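Local coordinates for type III restriction-modification enzyme EcoP15I Mod subunit (Escherichia coli, PDB 4ZCF), which methylates the adenine at position five of the DNA site 5'-CAGCAG-3', using S-adenosylmethionine, and acts with the Res subunit in DNA restriction, at residues L58-K63 against A173-I178; T83-E88 against K508-M513; K116-Y121 against D432-V437; Q319-P324 against N372-L377. All blocks are in the same frame, centred on the assembly; numbering follows the deposited sequence.

Contact 1: residues L58-K63 against A173-I178; sequences LNWLGK and AWLTFI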
# COMPACT_ATOMS: atom_id res chain seq x y z
N LEU A 58 7.04 13.16 6.22
CA LEU A 58 8.44 12.95 5.82
C LEU A 58 8.68 14.04 4.74
O LEU A 58 8.05 14.04 3.67
CB LEU A 58 8.69 11.54 5.24
CG LEU A 58 10.10 11.27 4.67
CD1 LEU A 58 11.13 11.10 5.80
CD2 LEU A 58 10.10 10.04 3.77
N ASN A 59 9.50 15.03 5.10
CA ASN A 59 9.82 16.17 4.25
C ASN A 59 11.30 16.13 4.01
O ASN A 59 12.07 15.76 4.91
CB ASN A 59 9.48 17.52 4.92
CG ASN A 59 8.15 17.61 5.63
OD1 ASN A 59 7.08 17.60 5.01
ND2 ASN A 59 8.20 17.79 6.95
N TRP A 60 11.68 16.49 2.78
CA TRP A 60 13.05 16.59 2.34
C TRP A 60 13.12 17.64 1.23
O TRP A 60 12.12 17.84 0.51
CB TRP A 60 13.60 15.19 1.93
CG TRP A 60 13.17 14.70 0.58
CD1 TRP A 60 13.83 14.90 -0.60
CD2 TRP A 60 11.99 13.96 0.25
NE1 TRP A 60 13.13 14.32 -1.64
CE2 TRP A 60 11.98 13.77 -1.15
CE3 TRP A 60 10.92 13.44 1.01
CZ2 TRP A 60 10.95 13.10 -1.81
CZ3 TRP A 60 9.92 12.74 0.36
CH2 TRP A 60 9.95 12.56 -1.03
N LEU A 61 14.27 18.34 1.10
CA LEU A 61 14.55 19.34 0.04
C LEU A 61 14.71 18.52 -1.25
O LEU A 61 15.59 17.64 -1.31
CB LEU A 61 15.85 20.11 0.37
CG LEU A 61 16.43 21.07 -0.71
CD1 LEU A 61 15.63 22.37 -0.81
CD2 LEU A 61 17.93 21.37 -0.46
N GLY A 62 13.82 18.76 -2.21
CA GLY A 62 13.79 17.99 -3.46
C GLY A 62 12.49 17.22 -3.65
O GLY A 62 12.28 16.63 -4.71
N LYS A 63 11.59 17.27 -2.64
CA LYS A 63 10.27 16.66 -2.70
C LYS A 63 9.46 17.30 -3.82
O LYS A 63 8.79 16.58 -4.57
CB LYS A 63 9.54 16.79 -1.35
CG LYS A 63 8.29 15.92 -1.25
CD LYS A 63 7.77 15.76 0.17
CE LYS A 63 6.48 14.96 0.17
NZ LYS A 63 6.10 14.48 1.53
N ALA A 173 18.60 13.21 -1.23
CA ALA A 173 19.03 12.93 -2.61
C ALA A 173 18.47 11.57 -3.03
O ALA A 173 17.84 11.45 -4.10
CB ALA A 173 20.54 12.94 -2.71
N TRP A 174 18.61 10.55 -2.13
CA TRP A 174 18.06 9.20 -2.33
C TRP A 174 16.54 9.21 -2.51
O TRP A 174 16.05 8.57 -3.43
CB TRP A 174 18.50 8.25 -1.22
CG TRP A 174 18.26 6.80 -1.56
CD1 TRP A 174 19.11 5.96 -2.22
CD2 TRP A 174 17.08 6.03 -1.26
NE1 TRP A 174 18.55 4.71 -2.33
CE2 TRP A 174 17.29 4.72 -1.76
CE3 TRP A 174 15.86 6.31 -0.59
CZ2 TRP A 174 16.34 3.70 -1.62
CZ3 TRP A 174 14.91 5.30 -0.47
CH2 TRP A 174 15.16 4.01 -0.96
N LEU A 175 15.80 9.98 -1.68
CA LEU A 175 14.33 10.10 -1.79
C LEU A 175 13.89 10.83 -3.06
O LEU A 175 12.84 10.49 -3.63
CB LEU A 175 13.73 10.76 -0.54
CG LEU A 175 13.84 9.99 0.80
CD1 LEU A 175 13.58 10.91 1.97
CD2 LEU A 175 12.84 8.83 0.88
N THR A 176 14.71 11.78 -3.55
CA THR A 176 14.46 12.53 -4.79
C THR A 176 14.58 11.55 -5.96
O THR A 176 13.83 11.65 -6.93
CB THR A 176 15.43 13.74 -4.91
OG1 THR A 176 15.44 14.49 -3.69
CG2 THR A 176 15.09 14.68 -6.08
N PHE A 177 15.52 10.60 -5.86
CA PHE A 177 15.75 9.57 -6.88
C PHE A 177 14.61 8.54 -6.97
O PHE A 177 14.09 8.36 -8.07
CB PHE A 177 17.14 8.92 -6.72
CG PHE A 177 17.38 7.68 -7.56
CD1 PHE A 177 17.40 7.75 -8.95
CD2 PHE A 177 17.61 6.45 -6.96
CE1 PHE A 177 17.60 6.61 -9.72
CE2 PHE A 177 17.79 5.31 -7.73
CZ PHE A 177 17.79 5.39 -9.10
N ILE A 178 14.20 7.88 -5.84
CA ILE A 178 13.13 6.85 -5.91
C ILE A 178 11.71 7.34 -6.09
O ILE A 178 10.95 6.66 -6.78
CB ILE A 178 13.20 5.68 -4.88
CG1 ILE A 178 13.38 6.19 -3.45
CG2 ILE A 178 14.27 4.63 -5.24
CD1 ILE A 178 12.13 6.59 -2.74
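A strand at the dimer interface lies across a helix of the methyltransferase domain: strand 58-60 and helix segment 173-178 cross at -103°, their axes 9.5 Å apart. Leu58, Asn59 and Trp60 pair antiparallel with a strand of the second subunit, so the sheet continues between the two copies.

The tight part is the packing against the Trp60 indole. Leu175, its CG anti to the carbonyl carbon, lays CB over the centre of one face, 3.7 Å from the centroid of the five-membered ring, a CH-pi contact. Its CD1 branch meets the six-membered ring near CE3 and, tip to tip, Leu58 CD2 at 4.0 Å. In the ring plane, Trp60 NE1 donates to Thr176 OG1 over 3.1 Å, though the N-H...O angle of 135° makes this a bent bond; OG1 is also bonded to Ser172 O. An alanine in place of Trp60 would remove the ring and the NE1 donor, and would probably loosen the packing of Leu175 between strand and helix.

The looser side is the partly exposed margin, where Asn59 and Lys63 touch nothing of segment 173-178 and Asn59 packs on Asn59 of the second subunit. A type II turn from Trp60 to Lys63, with Gly62 at positive phi, doubles the chain back. Lys63 CB covers the second face of the indole, while the extended chain carries NZ to Leu58 O at 2.9 Å, nearly along the C=O axis.

Contact 2: residues T83-E88 against K508-M513; sequences THNQQE and KVYQLM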
# COMPACT_ATOMS: atom_id res chain seq x y z
N THR A 83 17.19 -6.89 -35.09
CA THR A 83 18.04 -8.09 -35.23
C THR A 83 17.62 -9.13 -34.17
O THR A 83 17.15 -10.22 -34.53
CB THR A 83 19.55 -7.72 -35.19
OG1 THR A 83 19.81 -6.58 -36.00
CG2 THR A 83 20.45 -8.87 -35.63
N HIS A 84 17.72 -8.75 -32.87
CA HIS A 84 17.33 -9.58 -31.73
C HIS A 84 15.88 -10.12 -31.83
O HIS A 84 15.67 -11.33 -31.69
CB HIS A 84 17.58 -8.85 -30.38
CG HIS A 84 17.39 -9.72 -29.16
ND1 HIS A 84 18.47 -10.33 -28.54
CD2 HIS A 84 16.26 -10.12 -28.55
CE1 HIS A 84 17.95 -11.05 -27.56
NE2 HIS A 84 16.63 -10.95 -27.53
N ASN A 85 14.89 -9.25 -32.05
CA ASN A 85 13.48 -9.67 -32.07
C ASN A 85 13.06 -10.61 -33.18
O ASN A 85 12.11 -11.37 -33.00
CB ASN A 85 12.54 -8.46 -31.96
CG ASN A 85 12.83 -7.56 -30.80
OD1 ASN A 85 13.56 -7.91 -29.87
ND2 ASN A 85 12.32 -6.35 -30.85
N GLN A 86 13.77 -10.56 -34.32
CA GLN A 86 13.49 -11.40 -35.50
C GLN A 86 14.05 -12.82 -35.38
O GLN A 86 13.69 -13.69 -36.18
CB GLN A 86 13.96 -10.71 -36.81
CG GLN A 86 12.98 -9.65 -37.32
CD GLN A 86 13.19 -9.30 -38.79
OE1 GLN A 86 13.03 -10.14 -39.69
NE2 GLN A 86 13.50 -8.03 -39.06
N GLN A 87 14.94 -13.06 -34.38
CA GLN A 87 15.50 -14.39 -34.16
C GLN A 87 14.39 -15.32 -33.69
O GLN A 87 13.48 -14.88 -32.99
CB GLN A 87 16.71 -14.36 -33.21
CG GLN A 87 17.94 -13.77 -33.90
CD GLN A 87 19.17 -13.79 -33.04
OE1 GLN A 87 19.75 -14.85 -32.78
NE2 GLN A 87 19.63 -12.62 -32.62
N GLU A 88 14.39 -16.56 -34.22
CA GLU A 88 13.37 -17.58 -33.94
C GLU A 88 12.96 -17.66 -32.45
O GLU A 88 11.77 -17.63 -32.15
CB GLU A 88 13.80 -18.94 -34.52
CG GLU A 88 12.63 -19.83 -34.92
CD GLU A 88 11.95 -19.57 -36.26
OE1 GLU A 88 12.14 -18.47 -36.84
OE2 GLU A 88 11.24 -20.48 -36.73
N LYS A 508 11.98 -10.15 -26.12
CA LYS A 508 12.13 -9.06 -27.07
C LYS A 508 12.86 -7.89 -26.43
O LYS A 508 12.72 -7.65 -25.23
CB LYS A 508 10.77 -8.64 -27.64
CG LYS A 508 10.32 -9.51 -28.81
CD LYS A 508 8.83 -9.41 -29.16
CE LYS A 508 8.33 -8.04 -29.60
NZ LYS A 508 6.85 -8.05 -29.81
N VAL A 509 13.71 -7.21 -27.22
CA VAL A 509 14.49 -6.03 -26.80
C VAL A 509 13.84 -4.77 -27.40
O VAL A 509 13.37 -4.79 -28.54
CB VAL A 509 16.02 -6.14 -27.09
CG1 VAL A 509 16.78 -4.88 -26.68
CG2 VAL A 509 16.63 -7.35 -26.40
N TYR A 510 13.77 -3.71 -26.59
CA TYR A 510 13.26 -2.38 -26.90
C TYR A 510 14.21 -1.41 -26.28
O TYR A 510 14.89 -1.75 -25.30
CB TYR A 510 11.85 -2.19 -26.33
CG TYR A 510 10.80 -2.83 -27.19
CD1 TYR A 510 10.24 -2.14 -28.26
CD2 TYR A 510 10.43 -4.15 -27.00
CE1 TYR A 510 9.29 -2.74 -29.08
CE2 TYR A 510 9.49 -4.77 -27.83
CZ TYR A 510 8.95 -4.07 -28.89
OH TYR A 510 8.00 -4.66 -29.68
N GLN A 511 14.33 -0.22 -26.87
CA GLN A 511 15.24 0.83 -26.40
C GLN A 511 14.68 2.24 -26.61
O GLN A 511 13.90 2.47 -27.53
CB GLN A 511 16.61 0.70 -27.08
CG GLN A 511 16.57 0.69 -28.61
CD GLN A 511 17.87 0.18 -29.15
OE1 GLN A 511 18.89 0.87 -29.13
NE2 GLN A 511 17.86 -1.08 -29.57
N LEU A 512 15.10 3.17 -25.76
CA LEU A 512 14.70 4.57 -25.90
C LEU A 512 15.47 5.20 -27.07
O LEU A 512 16.67 4.95 -27.23
CB LEU A 512 14.96 5.38 -24.61
CG LEU A 512 14.09 5.13 -23.41
CD1 LEU A 512 14.57 5.96 -22.26
CD2 LEU A 512 12.62 5.39 -23.70
N MET A 513 14.77 6.04 -27.87
CA MET A 513 15.37 6.73 -29.04
C MET A 513 15.22 8.22 -28.90
O MET A 513 14.18 8.66 -28.38
CB MET A 513 14.69 6.31 -30.36
CG MET A 513 14.75 4.84 -30.65
SD MET A 513 16.41 4.21 -31.02
CE MET A 513 16.55 4.64 -32.74
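The imidazole of His84 and the carboxamide of Asn85 are the flat groups that carry this contact, the ring used by its face, the amide through its two polar atoms. Over one face of the His84 ring stands Val509 CG2, 3.5 Å above the plane and shifted toward the rim. Its distance of 3.7 Å to the ring centroid, close to the normal, fits a CH-pi contact. CD2 is the ring atom nearest to this methyl. The two side chains cross at about a right angle, and His84 reaches the valine with CG anti to its backbone N. The ring of Phe507 meets the imidazole with the planes at about 50°.

The Asn85 amide offers both polar atoms to the backbone of a single residue. Val509 N gives its hydrogen to Asn85 OD1 at 2.7 Å, in the carbonyl plane and on a lone pair. Asn85 ND2 returns one to Val509 O at 3.0 Å, with the acceptor nearly in the amide plane. Angles of 164° and 161° at the hydrogens show both bonds to be nearly straight, and the pair fixes which end of the amide is oxygen. ND2 has a second acceptor in Glu80 OE1. Beside the amide, Lys508 packs its CB 3.6 Å from Asn85 OD1, then bends at chi3 and sends NZ off to Leu557 O.

Asn85 thus binds the N and O of Val509 much as a neighbouring strand would, where strand 76-80 has ended and Asp81 still bonds the same backbone, next to that outermost strand of the mixed Rossmann-like sheet.

Contact 3: residues K116-Y121 against D432-V437; sequences KVKMIY and DGEGIV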
# COMPACT_ATOMS: atom_id res chain seq x y z
N LYS A 116 -1.90 -3.16 -15.20
CA LYS A 116 -1.84 -4.51 -15.75
C LYS A 116 -0.82 -5.43 -15.14
O LYS A 116 -0.89 -6.63 -15.42
CB LYS A 116 -1.64 -4.46 -17.28
CG LYS A 116 -2.69 -3.66 -18.01
CD LYS A 116 -3.34 -4.43 -19.13
CE LYS A 116 -4.48 -3.63 -19.72
NZ LYS A 116 -4.03 -2.26 -20.15
N VAL A 117 0.14 -4.87 -14.37
CA VAL A 117 1.24 -5.57 -13.67
C VAL A 117 0.72 -6.22 -12.38
O VAL A 117 0.11 -5.53 -11.57
CB VAL A 117 2.44 -4.62 -13.41
CG1 VAL A 117 3.65 -5.36 -12.87
CG2 VAL A 117 2.83 -3.87 -14.68
N LYS A 118 0.96 -7.54 -12.19
CA LYS A 118 0.53 -8.26 -10.98
C LYS A 118 1.55 -8.10 -9.86
O LYS A 118 1.19 -8.12 -8.69
CB LYS A 118 0.32 -9.76 -11.26
CG LYS A 118 -0.76 -10.41 -10.38
CD LYS A 118 -0.87 -11.90 -10.67
CE LYS A 118 -2.03 -12.62 -9.98
NZ LYS A 118 -2.09 -12.38 -8.51
N MET A 119 2.85 -8.01 -10.23
CA MET A 119 3.92 -7.91 -9.24
C MET A 119 5.06 -7.08 -9.75
O MET A 119 5.46 -7.20 -10.90
CB MET A 119 4.43 -9.31 -8.86
CG MET A 119 5.28 -9.34 -7.60
SD MET A 119 6.24 -10.87 -7.47
CE MET A 119 7.70 -10.28 -6.79
N ILE A 120 5.64 -6.30 -8.85
CA ILE A 120 6.85 -5.53 -9.06
C ILE A 120 7.85 -5.98 -8.03
O ILE A 120 7.54 -5.97 -6.84
CB ILE A 120 6.62 -4.00 -8.99
CG1 ILE A 120 5.61 -3.51 -10.09
CG2 ILE A 120 7.97 -3.22 -9.03
CD1 ILE A 120 5.30 -1.99 -10.07
N TYR A 121 9.04 -6.39 -8.48
CA TYR A 121 10.17 -6.67 -7.60
C TYR A 121 11.27 -5.73 -8.03
O TYR A 121 11.58 -5.69 -9.20
CB TYR A 121 10.69 -8.13 -7.65
CG TYR A 121 11.95 -8.27 -6.81
CD1 TYR A 121 11.90 -8.14 -5.42
CD2 TYR A 121 13.20 -8.31 -7.41
CE1 TYR A 121 13.06 -8.13 -4.65
CE2 TYR A 121 14.37 -8.26 -6.64
CZ TYR A 121 14.29 -8.20 -5.26
OH TYR A 121 15.42 -8.17 -4.51
N ASP A 432 -0.14 -16.30 -9.05
CA ASP A 432 -0.43 -17.72 -8.85
C ASP A 432 -0.37 -18.52 -10.16
O ASP A 432 -1.38 -19.06 -10.62
CB ASP A 432 -1.73 -17.94 -8.05
CG ASP A 432 -1.71 -19.13 -7.10
OD1 ASP A 432 -0.84 -19.16 -6.20
OD2 ASP A 432 -2.60 -20.01 -7.23
N GLY A 433 0.83 -18.56 -10.76
CA GLY A 433 1.08 -19.23 -12.03
C GLY A 433 0.87 -18.38 -13.27
O GLY A 433 1.20 -18.80 -14.37
N GLU A 434 0.35 -17.16 -13.10
CA GLU A 434 0.02 -16.20 -14.17
C GLU A 434 0.34 -14.76 -13.72
O GLU A 434 0.23 -14.46 -12.54
CB GLU A 434 -1.50 -16.36 -14.51
CG GLU A 434 -2.30 -15.11 -14.86
CD GLU A 434 -2.78 -14.18 -13.75
OE1 GLU A 434 -2.85 -14.63 -12.58
OE2 GLU A 434 -3.10 -13.01 -14.06
N GLY A 435 0.65 -13.88 -14.68
CA GLY A 435 0.88 -12.47 -14.39
C GLY A 435 2.16 -11.86 -14.88
O GLY A 435 3.15 -12.55 -15.09
N ILE A 436 2.14 -10.54 -15.03
CA ILE A 436 3.26 -9.72 -15.47
C ILE A 436 4.13 -9.43 -14.24
O ILE A 436 3.61 -9.01 -13.21
CB ILE A 436 2.73 -8.43 -16.17
CG1 ILE A 436 2.13 -8.75 -17.57
CG2 ILE A 436 3.78 -7.30 -16.23
CD1 ILE A 436 1.28 -7.61 -18.23
N VAL A 437 5.46 -9.71 -14.34
CA VAL A 437 6.42 -9.44 -13.27
C VAL A 437 7.34 -8.35 -13.78
O VAL A 437 7.97 -8.53 -14.82
CB VAL A 437 7.18 -10.70 -12.76
CG1 VAL A 437 8.29 -10.31 -11.79
CG2 VAL A 437 6.22 -11.68 -12.10
O HOH W 1 -0.65 -9.24 -15.00
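Two neighbouring parallel strands in the middle of the Rossmann-like methyltransferase sheet meet here, 117-122 and 434-439; the first leads into residues 123-126, predicted to bind S-adenosylmethionine. Met119 pairs with Val437, their side chains on the same face of the sheet over helix 420-430. The chain turns a corner at Lys118, and two successive N-H groups converge on one acceptor: Ile436 O takes Lys118 N on a lone pair and Met119 N nearly along the C=O axis, each at 3.2 Å.

The Lys118 side chain runs back along the opposing segment. CB lies beside Ile436 O and Gly435 CA; the stem then extends until CD is 3.4 Å from Glu434 O and CE equally far from Glu434 OE1. A bend at chi4 (-52°) turns NZ off to a weak hydrogen bond with Ala430 O. NZ stays 4.7 Å from Glu434 OE1, too far for a salt bridge, and Glu434 spends OE2 on Arg190. An alanine in place of Lys118 would remove the stem and amino group, and would probably leave Glu434 less covered, with one positive charge fewer nearby.

Gly435, at positive phi, lets the lysine stem pass close, since a CB would collide with Lys118 CD. On the flank, Val117 CG2 touches Ile436 CG2 at 3.9 Å. A water completes the join, donating to Lys116 O at 2.7 Å and accepting from Ile436 N at 3.1 Å.

Contact 4: residues Q319-P324 against N372-L377; sequences QSVHNP and NKIIEL. With nucleotides of chain D.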
# COMPACT_ATOMS: atom_id res chain seq x y z
N GLN A 319 -3.07 -31.06 17.84
CA GLN A 319 -3.31 -30.66 19.23
C GLN A 319 -3.65 -29.19 19.22
O GLN A 319 -3.08 -28.40 19.97
CB GLN A 319 -2.06 -30.96 20.05
CG GLN A 319 -1.64 -32.43 19.87
CD GLN A 319 -0.29 -32.80 20.40
OE1 GLN A 319 0.61 -31.96 20.63
NE2 GLN A 319 -0.15 -34.09 20.60
N SER A 320 -4.67 -28.87 18.40
CA SER A 320 -5.15 -27.55 18.00
C SER A 320 -6.68 -27.42 18.15
O SER A 320 -7.40 -27.12 17.19
CB SER A 320 -4.75 -27.33 16.55
OG SER A 320 -3.36 -27.57 16.44
N VAL A 321 -7.13 -27.58 19.38
CA VAL A 321 -8.53 -27.59 19.79
C VAL A 321 -8.78 -26.53 20.87
O VAL A 321 -9.89 -26.05 21.06
CB VAL A 321 -8.80 -29.07 20.22
CG1 VAL A 321 -9.37 -29.22 21.63
CG2 VAL A 321 -9.58 -29.85 19.15
N HIS A 322 -7.69 -26.11 21.51
CA HIS A 322 -7.64 -25.15 22.60
C HIS A 322 -7.83 -23.69 22.18
O HIS A 322 -7.52 -23.31 21.04
CB HIS A 322 -6.32 -25.35 23.40
CG HIS A 322 -5.06 -25.08 22.63
ND1 HIS A 322 -4.72 -25.83 21.50
CD2 HIS A 322 -4.07 -24.19 22.88
CE1 HIS A 322 -3.56 -25.36 21.10
NE2 HIS A 322 -3.12 -24.37 21.89
N ASN A 323 -8.25 -22.87 23.13
CA ASN A 323 -8.48 -21.46 22.87
C ASN A 323 -7.26 -20.57 23.26
O ASN A 323 -6.86 -20.54 24.43
CB ASN A 323 -9.78 -20.99 23.58
CG ASN A 323 -10.23 -19.61 23.20
OD1 ASN A 323 -10.60 -19.34 22.06
ND2 ASN A 323 -10.20 -18.70 24.15
N PRO A 324 -6.72 -19.78 22.28
CA PRO A 324 -5.59 -18.89 22.59
C PRO A 324 -5.90 -17.70 23.49
O PRO A 324 -6.93 -17.04 23.33
CB PRO A 324 -5.16 -18.39 21.21
CG PRO A 324 -6.43 -18.42 20.40
CD PRO A 324 -7.11 -19.66 20.86
N ASN A 372 -9.18 -39.00 29.84
CA ASN A 372 -8.15 -38.15 30.44
C ASN A 372 -7.17 -37.46 29.45
O ASN A 372 -6.29 -36.72 29.87
CB ASN A 372 -7.45 -38.86 31.61
CG ASN A 372 -8.41 -39.49 32.60
OD1 ASN A 372 -9.32 -38.84 33.14
ND2 ASN A 372 -8.26 -40.79 32.84
N LYS A 373 -7.39 -37.66 28.13
CA LYS A 373 -6.61 -37.10 27.03
C LYS A 373 -7.45 -36.05 26.24
O LYS A 373 -8.58 -36.35 25.84
CB LYS A 373 -6.13 -38.26 26.11
CG LYS A 373 -5.43 -37.90 24.80
CD LYS A 373 -4.03 -37.31 24.99
CE LYS A 373 -3.47 -36.78 23.69
NZ LYS A 373 -4.20 -35.56 23.17
N ILE A 374 -6.90 -34.82 26.04
CA ILE A 374 -7.56 -33.76 25.28
C ILE A 374 -7.62 -34.24 23.84
O ILE A 374 -6.66 -34.88 23.39
CB ILE A 374 -6.85 -32.38 25.37
CG1 ILE A 374 -6.66 -31.91 26.84
CG2 ILE A 374 -7.56 -31.32 24.54
CD1 ILE A 374 -5.64 -30.66 27.00
N ILE A 375 -8.75 -33.98 23.15
CA ILE A 375 -8.95 -34.39 21.75
C ILE A 375 -7.98 -33.71 20.77
O ILE A 375 -7.45 -32.62 21.03
CB ILE A 375 -10.42 -34.24 21.26
CG1 ILE A 375 -10.99 -32.83 21.50
CG2 ILE A 375 -11.30 -35.33 21.83
CD1 ILE A 375 -11.98 -32.44 20.48
N GLU A 376 -7.79 -34.36 19.63
CA GLU A 376 -6.95 -33.87 18.56
C GLU A 376 -7.75 -33.90 17.26
O GLU A 376 -8.80 -34.55 17.19
CB GLU A 376 -5.67 -34.74 18.43
CG GLU A 376 -4.78 -34.71 19.66
CD GLU A 376 -3.58 -35.65 19.66
OE1 GLU A 376 -3.35 -36.33 18.63
OE2 GLU A 376 -2.87 -35.69 20.69
N LEU A 377 -7.23 -33.20 16.25
CA LEU A 377 -7.81 -33.15 14.91
C LEU A 377 -6.94 -33.92 13.91
O LEU A 377 -5.73 -33.72 13.85
CB LEU A 377 -7.96 -31.70 14.46
CG LEU A 377 -9.15 -30.97 14.99
CD1 LEU A 377 -8.82 -29.51 15.23
CD2 LEU A 377 -10.34 -31.12 14.04
P DA D 5 -3.06 -27.40 29.76
OP1 DA D 5 -2.94 -27.17 31.23
OP2 DA D 5 -4.42 -27.58 29.17
O5' DA D 5 -2.31 -26.21 28.99
C5' DA D 5 -1.07 -25.64 29.36
C4' DA D 5 -0.52 -24.72 28.27
O4' DA D 5 -0.15 -25.44 27.07
C3' DA D 5 -1.42 -23.58 27.81
O3' DA D 5 -0.68 -22.39 28.05
C2' DA D 5 -1.70 -23.86 26.33
C1' DA D 5 -0.50 -24.69 25.92
N9 DA D 5 -0.72 -25.60 24.80
C8 DA D 5 -1.85 -26.29 24.52
N7 DA D 5 -1.79 -26.99 23.41
C5 DA D 5 -0.53 -26.72 22.89
C6 DA D 5 0.15 -27.17 21.73
N6 DA D 5 -0.40 -28.02 20.84
N1 DA D 5 1.40 -26.68 21.49
C2 DA D 5 1.93 -25.85 22.39
N3 DA D 5 1.38 -25.36 23.51
C4 DA D 5 0.14 -25.84 23.72
P DC D 4 -3.00 -33.73 26.60
OP1 DC D 4 -3.90 -34.58 27.41
OP2 DC D 4 -3.28 -33.54 25.16
O5' DC D 4 -2.80 -32.30 27.32
C5' DC D 4 -1.79 -32.16 28.30
C4' DC D 4 -1.29 -30.75 28.49
O4' DC D 4 -0.13 -30.47 27.66
C3' DC D 4 -2.25 -29.59 28.32
O3' DC D 4 -2.09 -28.66 29.42
C2' DC D 4 -1.82 -29.01 26.97
C1' DC D 4 -0.32 -29.26 26.94
N1 DC D 4 0.29 -29.47 25.58
C2 DC D 4 1.57 -28.97 25.29
O2 DC D 4 2.14 -28.24 26.11
N3 DC D 4 2.12 -29.22 24.07
C4 DC D 4 1.45 -29.92 23.15
N4 DC D 4 2.03 -30.12 21.96
C5 DC D 4 0.18 -30.50 23.43
C6 DC D 4 -0.35 -30.24 24.64
P DA D 3 -0.35 -38.86 24.04
OP1 DA D 3 -1.31 -39.54 24.93
OP2 DA D 3 -0.68 -38.76 22.60
O5' DA D 3 -0.06 -37.40 24.63
C5' DA D 3 0.33 -37.22 25.97
C4' DA D 3 0.35 -35.76 26.32
O4' DA D 3 1.57 -35.14 25.83
C3' DA D 3 -0.80 -34.96 25.73
O3' DA D 3 -1.54 -34.36 26.78
C2' DA D 3 -0.16 -33.94 24.78
C1' DA D 3 1.28 -33.88 25.27
N9 DA D 3 2.24 -33.71 24.18
C8 DA D 3 2.35 -34.41 23.00
N7 DA D 3 3.38 -34.05 22.26
C5 DA D 3 3.99 -33.08 23.04
C6 DA D 3 5.14 -32.31 22.86
N6 DA D 3 5.92 -32.40 21.77
N1 DA D 3 5.44 -31.41 23.83
C2 DA D 3 4.66 -31.29 24.92
N3 DA D 3 3.57 -31.99 25.21
C4 DA D 3 3.30 -32.86 24.22
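A DNA-reading loop, 319-324, leaves strand 313-318 of the small antiparallel sheet and lies beside segment 372-377, which enters the neighbouring strand 376-380; together they face nucleotides DA3, DC4 and DA5 of chain D. Gln319 hydrogen-bonds two of these bases. Its backbone O accepts from DA5 N6 at 2.8 Å, and its extended side chain puts OE1 2.7 Å from DC4 N4, another donor.

The other end of that amide is held by protein. Gln319 and Glu376 run side by side in the same direction, their planes 63° apart, and Gln319 NE2 donates to Glu376 OE2 at 3.2 Å from above the carboxylate plane. OE2 also receives Lys373 NZ, a salt bridge of 2.8 Å. Bent at chi2 and chi4, Lys373 carries the same NZ to Ile374 O and to DC4 OP2, while Ile374 N meets DC4 OP1 almost straight (170°).

Behind the polar row, Val321 packs CG2 against Ile375 CD1 at 3.8 Å and Leu377 CD1, with CG1 on Ile374 CG2. His322 lays a ring face over DA5 N7, and its NE2 bonds a guanine N7.

With NE2 committed to a carboxylate, the Gln319 amide is set with its oxygen toward the base, which is consistent with selection of a base amino group at this position. Glu376 would probably polarise the amide and strengthen OE1 as acceptor, a second-shell role that links base reading to the phosphate grip of Lys373.

How the contacts relate
From the N terminus, 58-63 opens contact 1, then 83-88 opens contact 2 and 116-121 opens contact 3 before 173-178 closes the first; contact 1 therefore crosses both. Contact 4 opens and closes later, at 319-324 and 372-377, wholly within the span of contact 3, which closes at 432-437 and itself lies within the 420-residue span ended by 508-513. Contacts 2 and 3 share the large mixed sheet, one beside its outermost strand and one in its middle, with centres 22 Å apart. Contact 1 ties the dimer-interface strand to the same domain. Contact 4, centred 41 Å from contact 3, belongs to the separate small antiparallel sheet and the loop beside it that meets the DNA.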